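PDB 1HG4: ultraspiracle from Drosophila melanogaster, which probably acts as a nuclear hormone receptor and transcription factor, whose ligand-binding domain, locked here in an inactive conformation, holds a phospholipid. Local coordinates for residues A[96-101]-A[162-167]. Sequence-based numbering, arbitrary orientation.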
loop_
_atom_site.group_PDB
_atom_site.type_symbol
_atom_site.label_atom_id
_atom_site.label_comp_id
_atom_site.label_asym_id
_atom_site.label_seq_id
_atom_site.Cartn_x
_atom_site.Cartn_y
_atom_site.Cartn_z
ATOM N N ASN A 96 -8.050 21.695 -17.206
ATOM C CA ASN A 96 -9.118 22.684 -17.192
ATOM C C ASN A 96 -9.212 23.442 -18.521
ATOM O O ASN A 96 -10.318 23.754 -18.955
ATOM C CB ASN A 96 -8.924 23.673 -16.042
ATOM C CG ASN A 96 -9.477 23.149 -14.718
ATOM O OD1 ASN A 96 -8.968 23.473 -13.640
ATOM N ND2 ASN A 96 -10.534 22.352 -14.796
ATOM N N VAL A 97 -8.083 23.739 -19.172
ATOM C CA VAL A 97 -8.169 24.442 -20.448
ATOM C C VAL A 97 -8.714 23.485 -21.502
ATOM O O VAL A 97 -9.457 23.895 -22.387
ATOM C CB VAL A 97 -6.804 25.024 -20.944
ATOM C CG1 VAL A 97 -6.088 25.700 -19.814
ATOM C CG2 VAL A 97 -5.948 23.947 -21.549
ATOM N N ALA A 98 -8.367 22.205 -21.398
ATOM C CA ALA A 98 -8.867 21.230 -22.364
ATOM C C ALA A 98 -10.400 21.187 -22.326
ATOM O O ALA A 98 -11.051 21.167 -23.374
ATOM C CB ALA A 98 -8.286 19.839 -22.079
ATOM N N TRP A 99 -10.954 21.188 -21.115
ATOM C CA TRP A 99 -12.393 21.146 -20.871
ATOM C C TRP A 99 -13.131 22.423 -21.306
ATOM O O TRP A 99 -14.228 22.342 -21.860
ATOM C CB TRP A 99 -12.641 20.881 -19.377
ATOM C CG TRP A 99 -14.094 20.928 -18.951
ATOM C CD1 TRP A 99 -14.733 21.967 -18.334
ATOM C CD2 TRP A 99 -15.080 19.905 -19.133
ATOM N NE1 TRP A 99 -16.057 21.657 -18.118
ATOM C CE2 TRP A 99 -16.299 20.398 -18.599
ATOM C CE3 TRP A 99 -15.058 18.625 -19.698
ATOM C CZ2 TRP A 99 -17.484 19.653 -18.616
ATOM C CZ3 TRP A 99 -16.252 17.880 -19.718
ATOM C CH2 TRP A 99 -17.439 18.401 -19.179
ATOM N N CYS A 100 -12.543 23.593 -21.045
ATOM C CA CYS A 100 -13.159 24.864 -21.439
ATOM C C CYS A 100 -13.094 25.045 -22.937
ATOM O O CYS A 100 -13.868 25.801 -23.501
ATOM C CB CYS A 100 -12.440 26.071 -20.823
ATOM S SG CYS A 100 -12.674 26.298 -19.073
ATOM N N SER A 101 -12.153 24.368 -23.581
ATOM C CA SER A 101 -11.996 24.502 -25.022
ATOM C C SER A 101 -12.863 23.511 -25.815
ATOM O O SER A 101 -12.655 23.293 -27.018
ATOM C CB SER A 101 -10.516 24.360 -25.378
ATOM O OG SER A 101 -9.747 25.304 -24.642
ATOM N N SER A 162 -6.156 18.851 -30.032
ATOM C CA SER A 162 -6.343 17.606 -30.771
ATOM C C SER A 162 -6.269 16.376 -29.868
ATOM O O SER A 162 -7.121 15.488 -29.939
ATOM C CB SER A 162 -5.293 17.488 -31.865
ATOM O OG SER A 162 -5.416 18.562 -32.779
ATOM N N GLU A 163 -5.248 16.340 -29.013
ATOM C CA GLU A 163 -5.027 15.220 -28.109
ATOM C C GLU A 163 -5.885 15.181 -26.840
ATOM O O GLU A 163 -6.064 14.126 -26.238
ATOM C CB GLU A 163 -3.547 15.160 -27.751
ATOM C CG GLU A 163 -2.674 14.875 -28.959
ATOM C CD GLU A 163 -1.192 14.841 -28.631
ATOM O OE1 GLU A 163 -0.813 14.144 -27.663
ATOM O OE2 GLU A 163 -0.404 15.503 -29.351
ATOM N N LEU A 164 -6.430 16.318 -26.435
ATOM C CA LEU A 164 -7.253 16.341 -25.242
ATOM C C LEU A 164 -8.692 16.762 -25.523
ATOM O O LEU A 164 -9.603 15.930 -25.448
ATOM C CB LEU A 164 -6.617 17.257 -24.196
ATOM C CG LEU A 164 -5.203 16.825 -23.765
ATOM C CD1 LEU A 164 -4.582 17.886 -22.875
ATOM C CD2 LEU A 164 -5.256 15.470 -23.046
ATOM N N SER A 165 -8.896 18.035 -25.862
ATOM C CA SER A 165 -10.241 18.552 -26.138
ATOM C C SER A 165 -11.063 17.706 -27.114
ATOM O O SER A 165 -12.169 17.272 -26.790
ATOM C CB SER A 165 -10.161 19.986 -26.667
ATOM O OG SER A 165 -9.614 20.865 -25.698
ATOM N N VAL A 166 -10.527 17.476 -28.306
ATOM C CA VAL A 166 -11.227 16.686 -29.312
ATOM C C VAL A 166 -11.585 15.296 -28.807
ATOM O O VAL A 166 -12.739 14.890 -28.883
ATOM C CB VAL A 166 -10.386 16.571 -30.629
ATOM C CG1 VAL A 166 -11.006 15.558 -31.587
ATOM C CG2 VAL A 166 -10.310 17.930 -31.306
ATOM N N LYS A 167 -10.605 14.575 -28.275
ATOM C CA LYS A 167 -10.862 13.231 -27.780
ATOM C C LYS A 167 -11.831 13.205 -26.602
ATOM O O LYS A 167 -12.615 12.268 -26.474
ATOM C CB LYS A 167 -9.540 12.534 -27.443
ATOM C CG LYS A 167 -8.704 12.262 -28.693
ATOM C CD LYS A 167 -7.472 11.425 -28.402
ATOM C CE LYS A 167 -6.721 11.104 -29.683
ATOM N NZ LYS A 167 -5.517 10.274 -29.399
#
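S165 is the side chain to follow, starting where its CB leaves helix 154-171 and heads for the last turn of helix 78-100. S165 CB lies 3.6 Å from A98 O, the carbonyl it serves. One bond further on, chi1 of -63° sets OG anti to its own carbonyl carbon and beside the backbone N. From there S165 OG donates a 2.7 Å hydrogen bond to A98 O, arriving in the carbonyl plane on a lone pair, with a C=O...OG angle of 116°. S165 OG also rests against the CB of S101, at 3.6 Å. Both segments belong to the largely helical ligand-binding domain of a nuclear receptor, and here two of its helices cross at -45° in a buried contact, where the axes of the two short segments approach to 8.4 Å. The small side chains of A98 and S165 at the crossing are consistent with so close an approach: A98 CB points at the partner helix and meets L164 CB at 3.7 Å, while the L164 side chain also touches I239 of helix 225-250. An alanine in place of S165 would remove the hydroxyl and with it this bond to A98 O, and would probably loosen the tie between the two helices. One residue earlier, V97 O accepts from both S101 N and S101 OG; the hydroxyl comes in from above the carbonyl plane, with S101 OG 2.7 Å from V97 O. S101, where the chain leaves helical geometry, also bonds through OG to F136 N of strand 134-136, and the V97 side chain touches the bound phospholipid.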